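Local structure of CooJ (Rhodospirillum rubrum, 6HK5) at residues Gly13-Met27 / Met54-Leu68. The protein is a nickel-binding metallochaperone, an accessory protein of carbon monoxide dehydrogenase that probably helps supply nickel to that enzyme. Numbering follows the deposited sequence. Where two conformers were deposited one is given.
With NI (nickel (II) ion), chain I.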
ATOM      1  N   GLY A  13      13.208   0.405  -7.185  1.00 33.63           N
ATOM      2  CA  GLY A  13      12.877   0.882  -8.515  1.00 33.81           C
ATOM      3  C   GLY A  13      11.608   0.252  -9.058  1.00 39.26           C
ATOM      4  O   GLY A  13      10.804   0.920  -9.712  1.00 35.85           O
ATOM      5  N   ILE A  14      11.399  -1.037  -8.776  1.00 34.53           N
ATOM      6  CA  ILE A  14      10.209  -1.713  -9.286  1.00 40.38           C
ATOM      7  C   ILE A  14       8.963  -1.203  -8.568  1.00 29.41           C
ATOM      8  O   ILE A  14       7.966  -0.838  -9.207  1.00 33.24           O
ATOM      9  CB  ILE A  14      10.355  -3.239  -9.159  1.00 37.05           C
ATOM     10  CG1 ILE A  14      11.568  -3.711  -9.965  1.00 36.99           C
ATOM     11  CG2 ILE A  14       9.068  -3.929  -9.628  1.00 28.49           C
ATOM     12  CD1 ILE A  14      11.747  -5.216 -10.024  1.00 31.56           C
ATOM     13  N   TYR A  15       9.018  -1.152  -7.234  1.00 37.59           N
ATOM     14  CA  TYR A  15       7.890  -0.680  -6.439  1.00 36.10           C
ATOM     15  C   TYR A  15       7.508   0.745  -6.823  1.00 31.75           C
ATOM     16  O   TYR A  15       6.320   1.092  -6.877  1.00 28.19           O
ATOM     17  CB  TYR A  15       8.226  -0.759  -4.940  1.00 27.79           C
ATOM     18  CG  TYR A  15       7.407   0.232  -4.151  1.00 35.85           C
ATOM     19  CD1 TYR A  15       6.092  -0.069  -3.767  1.00 36.08           C
ATOM     20  CD2 TYR A  15       7.908   1.501  -3.857  1.00 33.95           C
ATOM     21  CE1 TYR A  15       5.321   0.854  -3.074  1.00 33.63           C
ATOM     22  CE2 TYR A  15       7.148   2.434  -3.175  1.00 29.57           C
ATOM     23  CZ  TYR A  15       5.856   2.103  -2.789  1.00 35.29           C
ATOM     24  OH  TYR A  15       5.097   3.026  -2.126  1.00 33.45           O
ATOM     25  N   LEU A  16       8.507   1.588  -7.068  1.00 30.88           N
ATOM     26  CA  LEU A  16       8.244   2.995  -7.373  1.00 33.33           C
ATOM     27  C   LEU A  16       7.517   3.159  -8.703  1.00 29.80           C
ATOM     28  O   LEU A  16       6.628   4.004  -8.821  1.00 31.85           O
ATOM     29  CB  LEU A  16       9.552   3.799  -7.380  1.00 34.34           C
ATOM     30  CG  LEU A  16      10.146   4.236  -6.037  1.00 38.16           C
ATOM     31  CD1 LEU A  16      11.423   5.039  -6.228  1.00 31.55           C
ATOM     32  CD2 LEU A  16       9.135   5.062  -5.270  1.00 28.54           C
ATOM     33  N   ALA A  17       7.871   2.357  -9.714  1.00 28.90           N
ATOM     34  CA  ALA A  17       7.210   2.498 -11.008  1.00 28.40           C
ATOM     35  C   ALA A  17       5.761   2.019 -10.942  1.00 32.77           C
ATOM     36  O   ALA A  17       4.858   2.690 -11.456  1.00 33.06           O
ATOM     37  CB  ALA A  17       7.982   1.737 -12.084  1.00 22.43           C
ATOM     38  N   HIS A  18       5.531   0.851 -10.332  1.00 30.31           N
ATOM     39  CA  HIS A  18       4.172   0.367 -10.114  1.00 31.29           C
ATOM     40  C   HIS A  18       3.349   1.384  -9.342  1.00 23.45           C
ATOM     41  O   HIS A  18       2.187   1.637  -9.676  1.00 29.35           O
ATOM     42  CB  HIS A  18       4.193  -0.967  -9.348  1.00 34.10           C
ATOM     43  CG  HIS A  18       4.862  -2.094 -10.079  1.00 32.09           C
ATOM     44  ND1 HIS A  18       5.103  -2.073 -11.436  1.00 31.85           N
ATOM     45  CD2 HIS A  18       5.303  -3.299  -9.641  1.00 32.92           C
ATOM     46  CE1 HIS A  18       5.680  -3.204 -11.798  1.00 40.26           C
ATOM     47  NE2 HIS A  18       5.811  -3.966 -10.728  1.00 41.75           N
ATOM     48  N   PHE A  19       3.940   1.969  -8.299  1.00 28.67           N
ATOM     49  CA  PHE A  19       3.218   2.892  -7.429  1.00 29.42           C
ATOM     50  C   PHE A  19       2.858   4.173  -8.161  1.00 27.19           C
ATOM     51  O   PHE A  19       1.751   4.703  -7.998  1.00 26.03           O
ATOM     52  CB  PHE A  19       4.059   3.217  -6.199  1.00 26.67           C
ATOM     53  CG  PHE A  19       3.464   4.286  -5.318  1.00 31.61           C
ATOM     54  CD1 PHE A  19       2.560   3.957  -4.324  1.00 32.37           C
ATOM     55  CD2 PHE A  19       3.807   5.619  -5.486  1.00 30.08           C
ATOM     56  CE1 PHE A  19       2.007   4.944  -3.508  1.00 35.03           C
ATOM     57  CE2 PHE A  19       3.264   6.613  -4.679  1.00 27.07           C
ATOM     58  CZ  PHE A  19       2.362   6.274  -3.689  1.00 33.25           C
ATOM     59  N   LEU A  20       3.792   4.705  -8.945  1.00 27.22           N
ATOM     60  CA  LEU A  20       3.508   5.908  -9.719  1.00 29.54           C
ATOM     61  C   LEU A  20       2.412   5.640 -10.749  1.00 32.13           C
ATOM     62  O   LEU A  20       1.461   6.419 -10.877  1.00 25.82           O
ATOM     63  CB  LEU A  20       4.790   6.418 -10.386  1.00 28.69           C
ATOM     64  CG  LEU A  20       5.705   7.257  -9.478  1.00 32.56           C
ATOM     65  CD1 LEU A  20       7.104   7.434 -10.065  1.00 37.87           C
ATOM     66  CD2 LEU A  20       5.080   8.621  -9.231  1.00 36.24           C
ATOM     67  N   ASP A  21       2.515   4.514 -11.466  1.00 33.05           N
ATOM     68  CA  ASP A  21       1.423   4.090 -12.337  1.00 35.40           C
ATOM     69  C   ASP A  21       0.113   3.971 -11.563  1.00 29.21           C
ATOM     70  O   ASP A  21      -0.932   4.445 -12.016  1.00 26.24           O
ATOM     71  CB  ASP A  21       1.766   2.758 -13.016  1.00 37.52           C
ATOM     72  CG  ASP A  21       2.687   2.930 -14.225  1.00 59.53           C
ATOM     73  OD1 ASP A  21       2.737   4.046 -14.800  1.00 59.18           O
ATOM     74  OD2 ASP A  21       3.352   1.939 -14.613  1.00 60.72           O
ATOM     75  N   HIS A  22       0.153   3.378 -10.367  1.00 31.53           N
ATOM     76  CA  HIS A  22      -1.094   3.140  -9.646  1.00 28.25           C
ATOM     77  C   HIS A  22      -1.759   4.452  -9.237  1.00 29.98           C
ATOM     78  O   HIS A  22      -2.946   4.662  -9.512  1.00 30.86           O
ATOM     79  CB  HIS A  22      -0.848   2.239  -8.429  1.00 30.62           C
ATOM     80  CG  HIS A  22      -2.109   1.797  -7.747  1.00 32.42           C
ATOM     81  ND1 HIS A  22      -3.014   0.937  -8.335  1.00 36.87           N
ATOM     82  CD2 HIS A  22      -2.618   2.102  -6.532  1.00 28.19           C
ATOM     83  CE1 HIS A  22      -4.030   0.737  -7.516  1.00 32.08           C
ATOM     84  NE2 HIS A  22      -3.813   1.431  -6.411  1.00 37.37           N
ATOM     85  N   VAL A  23      -1.016   5.356  -8.587  1.00 25.75           N
ATOM     86  CA  VAL A  23      -1.654   6.572  -8.092  1.00 26.82           C
ATOM     87  C   VAL A  23      -2.072   7.510  -9.216  1.00 26.92           C
ATOM     88  O   VAL A  23      -2.983   8.320  -9.027  1.00 26.91           O
ATOM     89  CB  VAL A  23      -0.748   7.318  -7.106  1.00 30.76           C
ATOM     90  CG1 VAL A  23      -0.423   6.414  -5.917  1.00 32.92           C
ATOM     91  CG2 VAL A  23       0.514   7.800  -7.807  1.00 28.36           C
ATOM     92  N   GLU A  24      -1.433   7.432 -10.382  1.00 30.93           N
ATOM     93  CA  GLU A  24      -1.892   8.237 -11.508  1.00 29.35           C
ATOM     94  C   GLU A  24      -3.271   7.792 -11.961  1.00 30.37           C
ATOM     95  O   GLU A  24      -4.072   8.616 -12.411  1.00 27.82           O
ATOM     96  CB  GLU A  24      -0.884   8.180 -12.650  1.00 35.05           C
ATOM     97  CG  GLU A  24       0.251   9.162 -12.437  1.00 40.83           C
ATOM     98  CD  GLU A  24       1.521   8.816 -13.199  1.00 49.31           C
ATOM     99  OE1 GLU A  24       2.553   9.500 -12.974  1.00 46.33           O
ATOM    100  OE2 GLU A  24       1.486   7.871 -14.020  1.00 56.70           O
ATOM    101  N   GLY A  25      -3.584   6.506 -11.814  1.00 30.08           N
ATOM    102  CA  GLY A  25      -4.951   6.075 -12.049  1.00 25.61           C
ATOM    103  C   GLY A  25      -5.934   6.728 -11.097  1.00 27.49           C
ATOM    104  O   GLY A  25      -6.976   7.236 -11.526  1.00 31.61           O
ATOM    105  N   HIS A  26      -5.599   6.763  -9.795  1.00 23.42           N
ATOM    106  CA  HIS A  26      -6.484   7.378  -8.800  1.00 31.48           C
ATOM    107  C   HIS A  26      -6.596   8.893  -8.977  1.00 28.09           C
ATOM    108  O   HIS A  26      -7.653   9.484  -8.705  1.00 29.93           O
ATOM    109  CB  HIS A  26      -5.999   7.092  -7.370  1.00 30.94           C
ATOM    110  CG  HIS A  26      -6.061   5.647  -6.959  1.00 30.64           C
ATOM    111  ND1 HIS A  26      -7.182   4.866  -7.130  1.00 35.03           N
ATOM    112  CD2 HIS A  26      -5.162   4.872  -6.295  1.00 27.08           C
ATOM    113  CE1 HIS A  26      -6.954   3.656  -6.643  1.00 34.08           C
ATOM    114  NE2 HIS A  26      -5.733   3.636  -6.132  1.00 26.23           N
HETATM  115  N   MSE A  27      -5.525   9.546  -9.387  1.00 26.49           N
HETATM  116  CA  MSE A  27      -5.597  10.987  -9.626  1.00 27.82           C
HETATM  117  C   MSE A  27      -6.557  11.328 -10.731  1.00 24.20           C
HETATM  118  O   MSE A  27      -7.322  12.271 -10.603  1.00 26.44           O
HETATM  119  CB  MSE A  27      -4.232  11.544  -9.962  1.00 17.88           C
HETATM  120  CG  MSE A  27      -3.393  11.654  -8.723  1.00 31.74           C
HETATM  121 SE   MSE A  27      -1.583  12.025  -9.251  1.00 60.45          SE
HETATM  122  CE  MSE A  27      -1.878  13.713 -10.214  1.00 31.23           C
HETATM  123  N   MSE A  54      -0.083  16.223  -5.252  1.00 25.86           N
HETATM  124  CA  MSE A  54       0.301  14.897  -5.723  1.00 27.04           C
HETATM  125  C   MSE A  54       1.135  14.959  -6.990  1.00 30.53           C
HETATM  126  O   MSE A  54       2.056  14.167  -7.162  1.00 26.26           O
HETATM  127  CB  MSE A  54      -0.936  14.030  -5.958  1.00 31.81           C
HETATM  128  CG  MSE A  54      -1.366  13.277  -4.724  1.00 42.63           C
HETATM  129 SE   MSE A  54       0.185  12.413  -3.863  1.00 59.43          SE
HETATM  130  CE  MSE A  54       0.736  11.160  -5.266  1.00 36.23           C
ATOM    131  N   ALA A  55       0.805  15.901  -7.883  1.00 24.05           N
ATOM    132  CA  ALA A  55       1.635  16.114  -9.063  1.00 22.76           C
ATOM    133  C   ALA A  55       3.058  16.530  -8.683  1.00 26.93           C
ATOM    134  O   ALA A  55       4.034  16.102  -9.316  1.00 26.69           O
ATOM    135  CB  ALA A  55       0.991  17.165  -9.965  1.00 24.29           C
ATOM    136  N   VAL A  56       3.200  17.377  -7.663  1.00 25.47           N
ATOM    137  CA  VAL A  56       4.533  17.683  -7.148  1.00 25.51           C
ATOM    138  C   VAL A  56       5.217  16.415  -6.658  1.00 27.01           C
ATOM    139  O   VAL A  56       6.384  16.148  -6.978  1.00 28.34           O
ATOM    140  CB  VAL A  56       4.459  18.738  -6.034  1.00 24.14           C
ATOM    141  CG1 VAL A  56       5.907  19.163  -5.617  1.00 21.03           C
ATOM    142  CG2 VAL A  56       3.632  19.932  -6.501  1.00 20.00           C
ATOM    143  N   ALA A  57       4.500  15.607  -5.877  1.00 20.17           N
ATOM    144  CA  ALA A  57       5.121  14.393  -5.368  1.00 27.84           C
ATOM    145  C   ALA A  57       5.538  13.484  -6.518  1.00 29.55           C
ATOM    146  O   ALA A  57       6.615  12.883  -6.482  1.00 32.39           O
ATOM    147  CB  ALA A  57       4.181  13.682  -4.395  1.00 25.19           C
ATOM    148  N   ARG A  58       4.735  13.428  -7.583  1.00 25.56           N
ATOM    149  CA  ARG A  58       5.091  12.603  -8.731  1.00 25.91           C
ATOM    150  C   ARG A  58       6.399  13.055  -9.356  1.00 30.30           C
ATOM    151  O   ARG A  58       7.276  12.237  -9.655  1.00 26.96           O
ATOM    152  CB  ARG A  58       3.970  12.633  -9.762  1.00 24.22           C
ATOM    153  CG  ARG A  58       2.721  11.999  -9.256  1.00 32.76           C
ATOM    154  CD  ARG A  58       1.589  12.258 -10.197  1.00 34.48           C
ATOM    155  NE  ARG A  58       1.891  11.770 -11.533  1.00 43.64           N
ATOM    156  CZ  ARG A  58       1.929  12.533 -12.618  1.00 38.74           C
ATOM    157  NH1 ARG A  58       1.680  13.840 -12.535  1.00 32.59           N
ATOM    158  NH2 ARG A  58       2.204  11.972 -13.788  1.00 37.09           N
ATOM    159  N   ALA A  59       6.532  14.355  -9.602  1.00 31.29           N
ATOM    160  CA  ALA A  59       7.798  14.890 -10.088  1.00 28.94           C
ATOM    161  C   ALA A  59       8.966  14.464  -9.196  1.00 27.80           C
ATOM    162  O   ALA A  59       9.977  13.949  -9.682  1.00 30.36           O
ATOM    163  CB  ALA A  59       7.715  16.417 -10.168  1.00 25.93           C
ATOM    164  N   SER A  60       8.831  14.651  -7.877  1.00 27.07           N
ATOM    165  CA  SER A  60       9.961  14.393  -6.989  0.66 29.23           C
ATOM    166  C   SER A  60      10.231  12.900  -6.834  1.00 30.85           C
ATOM    167  O   SER A  60      11.393  12.496  -6.669  1.00 23.99           O
ATOM    168  CB  SER A  60       9.713  15.030  -5.619  0.66 27.18           C
ATOM    169  OG  SER A  60       8.731  14.309  -4.893  0.66 22.00           O
ATOM    170  N   LEU A  61       9.184  12.069  -6.852  1.00 24.45           N
ATOM    171  CA  LEU A  61       9.411  10.628  -6.785  1.00 31.06           C
ATOM    172  C   LEU A  61      10.055  10.119  -8.066  1.00 32.28           C
ATOM    173  O   LEU A  61      10.902   9.214  -8.034  1.00 29.24           O
ATOM    174  CB  LEU A  61       8.104   9.890  -6.528  1.00 34.98           C
ATOM    175  CG  LEU A  61       7.764   9.581  -5.076  1.00 40.51           C
ATOM    176  CD1 LEU A  61       6.421   8.846  -5.039  1.00 42.72           C
ATOM    177  CD2 LEU A  61       8.881   8.760  -4.419  1.00 25.85           C
ATOM    178  N   ASN A  62       9.668  10.695  -9.209  1.00 30.82           N
ATOM    179  CA  ASN A  62      10.311  10.333 -10.464  1.00 30.08           C
ATOM    180  C   ASN A  62      11.811  10.629 -10.425  1.00 27.18           C
ATOM    181  O   ASN A  62      12.611   9.863 -10.959  1.00 30.29           O
ATOM    182  CB  ASN A  62       9.644  11.078 -11.618  1.00 35.65           C
ATOM    183  CG  ASN A  62       8.360  10.406 -12.084  1.00 44.77           C
ATOM    184  OD1 ASN A  62       8.397   9.471 -12.885  1.00 35.99           O
ATOM    185  ND2 ASN A  62       7.216  10.890 -11.590  1.00 33.54           N
ATOM    186  N   ALA A  63      12.209  11.727  -9.788  1.00 28.73           N
ATOM    187  CA  ALA A  63      13.632  12.036  -9.709  1.00 30.01           C
ATOM    188  C   ALA A  63      14.370  11.000  -8.863  1.00 32.51           C
ATOM    189  O   ALA A  63      15.483  10.586  -9.209  1.00 29.18           O
ATOM    190  CB  ALA A  63      13.825  13.452  -9.165  1.00 30.81           C
ATOM    191  N   VAL A  64      13.758  10.550  -7.763  1.00 25.03           N
ATOM    192  CA  VAL A  64      14.287   9.417  -7.011  1.00 24.56           C
ATOM    193  C   VAL A  64      14.462   8.204  -7.923  1.00 28.97           C
ATOM    194  O   VAL A  64      15.562   7.654  -8.048  1.00 29.73           O
ATOM    195  CB  VAL A  64      13.375   9.086  -5.820  1.00 26.21           C
ATOM    196  CG1 VAL A  64      13.796   7.763  -5.216  1.00 26.50           C
ATOM    197  CG2 VAL A  64      13.406  10.200  -4.779  1.00 23.71           C
ATOM    198  N   LEU A  65      13.377   7.790  -8.590  1.00 24.87           N
ATOM    199  CA  LEU A  65      13.421   6.658  -9.523  1.00 30.91           C
ATOM    200  C   LEU A  65      14.578   6.776 -10.519  1.00 36.87           C
ATOM    201  O   LEU A  65      15.275   5.793 -10.794  1.00 37.03           O
ATOM    202  CB  LEU A  65      12.090   6.550 -10.285  1.00 32.64           C
ATOM    203  CG  LEU A  65      11.843   5.373 -11.248  1.00 34.92           C
ATOM    204  CD1 LEU A  65      12.070   4.032 -10.598  1.00 36.19           C
ATOM    205  CD2 LEU A  65      10.443   5.402 -11.846  1.00 31.25           C
ATOM    206  N   ARG A  66      14.790   7.965 -11.085  1.00 29.95           N
ATOM    207  CA  ARG A  66      15.833   8.097 -12.087  1.00 36.73           C
ATOM    208  C   ARG A  66      17.227   8.085 -11.465  1.00 38.03           C
ATOM    209  O   ARG A  66      18.203   7.810 -12.159  1.00 38.79           O
ATOM    210  CB  ARG A  66      15.608   9.367 -12.913  1.00 34.35           C
ATOM    211  CG  ARG A  66      14.382   9.312 -13.813  1.00 39.96           C
ATOM    212  CD  ARG A  66      14.251  10.531 -14.754  1.00 41.83           C
ATOM    213  NE  ARG A  66      14.162  11.802 -14.038  1.00 41.28           N
ATOM    214  CZ  ARG A  66      13.024  12.435 -13.758  1.00 44.37           C
ATOM    215  NH1 ARG A  66      11.860  11.908 -14.127  1.00 40.85           N
ATOM    216  NH2 ARG A  66      13.053  13.587 -13.092  1.00 45.23           N
ATOM    217  N   ASP A  67      17.345   8.345 -10.172  1.00 37.70           N
ATOM    218  CA  ASP A  67      18.657   8.394  -9.559  1.00 39.17           C
ATOM    219  C   ASP A  67      19.114   7.039  -9.031  1.00 39.73           C
ATOM    220  O   ASP A  67      20.287   6.893  -8.675  1.00 40.29           O
ATOM    221  CB  ASP A  67      18.672   9.439  -8.434  1.00 38.19           C
ATOM    222  CG  ASP A  67      20.096   9.829  -8.018  1.00 40.26           C
ATOM    223  OD1 ASP A  67      20.728  10.657  -8.703  1.00 44.02           O
ATOM    224  OD2 ASP A  67      20.578   9.310  -7.004  1.00 35.57           O
ATOM    225  N   LEU A  68      18.226   6.052  -8.990  0.51 37.59           N
ATOM    226  CA  LEU A  68      18.603   4.699  -8.614  0.51 39.60           C
ATOM    227  C   LEU A  68      19.438   4.080  -9.730  0.51 41.20           C
ATOM    228  O   LEU A  68      19.422   4.560 -10.866  0.51 39.08           O
ATOM    229  CB  LEU A  68      17.365   3.844  -8.339  0.51 37.22           C
ATOM    230  CG  LEU A  68      16.398   4.311  -7.252  0.51 35.87           C
ATOM    231  CD1 LEU A  68      15.108   3.513  -7.320  0.51 35.29           C
ATOM    232  CD2 LEU A  68      17.027   4.188  -5.872  0.51 36.92           C
TER
HETATM  233 NI    NI I 101      -5.099   2.163  -4.860  1.00 25.21          NI
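Arg58 meets Glu24 and Met27 through a bend at chi3 (57°), which turns its guanidinium to Glu24 and leaves CD against the selenium of Met27, a selenomethionine. Glu24, its chain extended beyond CG, offers OE1 to two nitrogens: Arg58 NH2 lies 2.6 Å from Glu24 OE1, and Arg58 NE donates to the same OE1 at 2.8 Å. Both bonds lie in the guanidinium plane, yet the carboxylate is turned 75° from it: NE meets the anti lone pair, whereas NH2 comes in from above the carboxylate plane. With an alanine here instead of Arg58, the Glu24 carboxylate would probably lose its cationic mate, and a gap would open beside the Met27 selenium where CD now lies.

Further along, Leu20 acts as a knob in the hole formed by Arg58, Leu61, Asn62 and Leu65; its CD1 is 3.7 Å from OD1 of Asn62, while CD2 rests over the backbone of Arg58. Leu16 divides its methyls, CD2 touching Leu61 CD2 at 3.8 Å and CD1 touching Val64 CG1. Leu61 CD1 in turn reaches the Phe19 ring. Leu65 CD1 lies 3.5 Å from Gly13 O.

Another face of helix 5-35, turned away from this contact, carries His22 and His26, whose NE2 atoms bind nickel with His18 and His22 of the second subunit and Glu29 of the fourth. Segments 13-27 and 54-67, their axes approaching to 9.9 Å at 150°, are arms of an antiparallel helical hairpin, the N-terminal part of CooJ, with an intersubunit nickel site of four histidines and one glutamate.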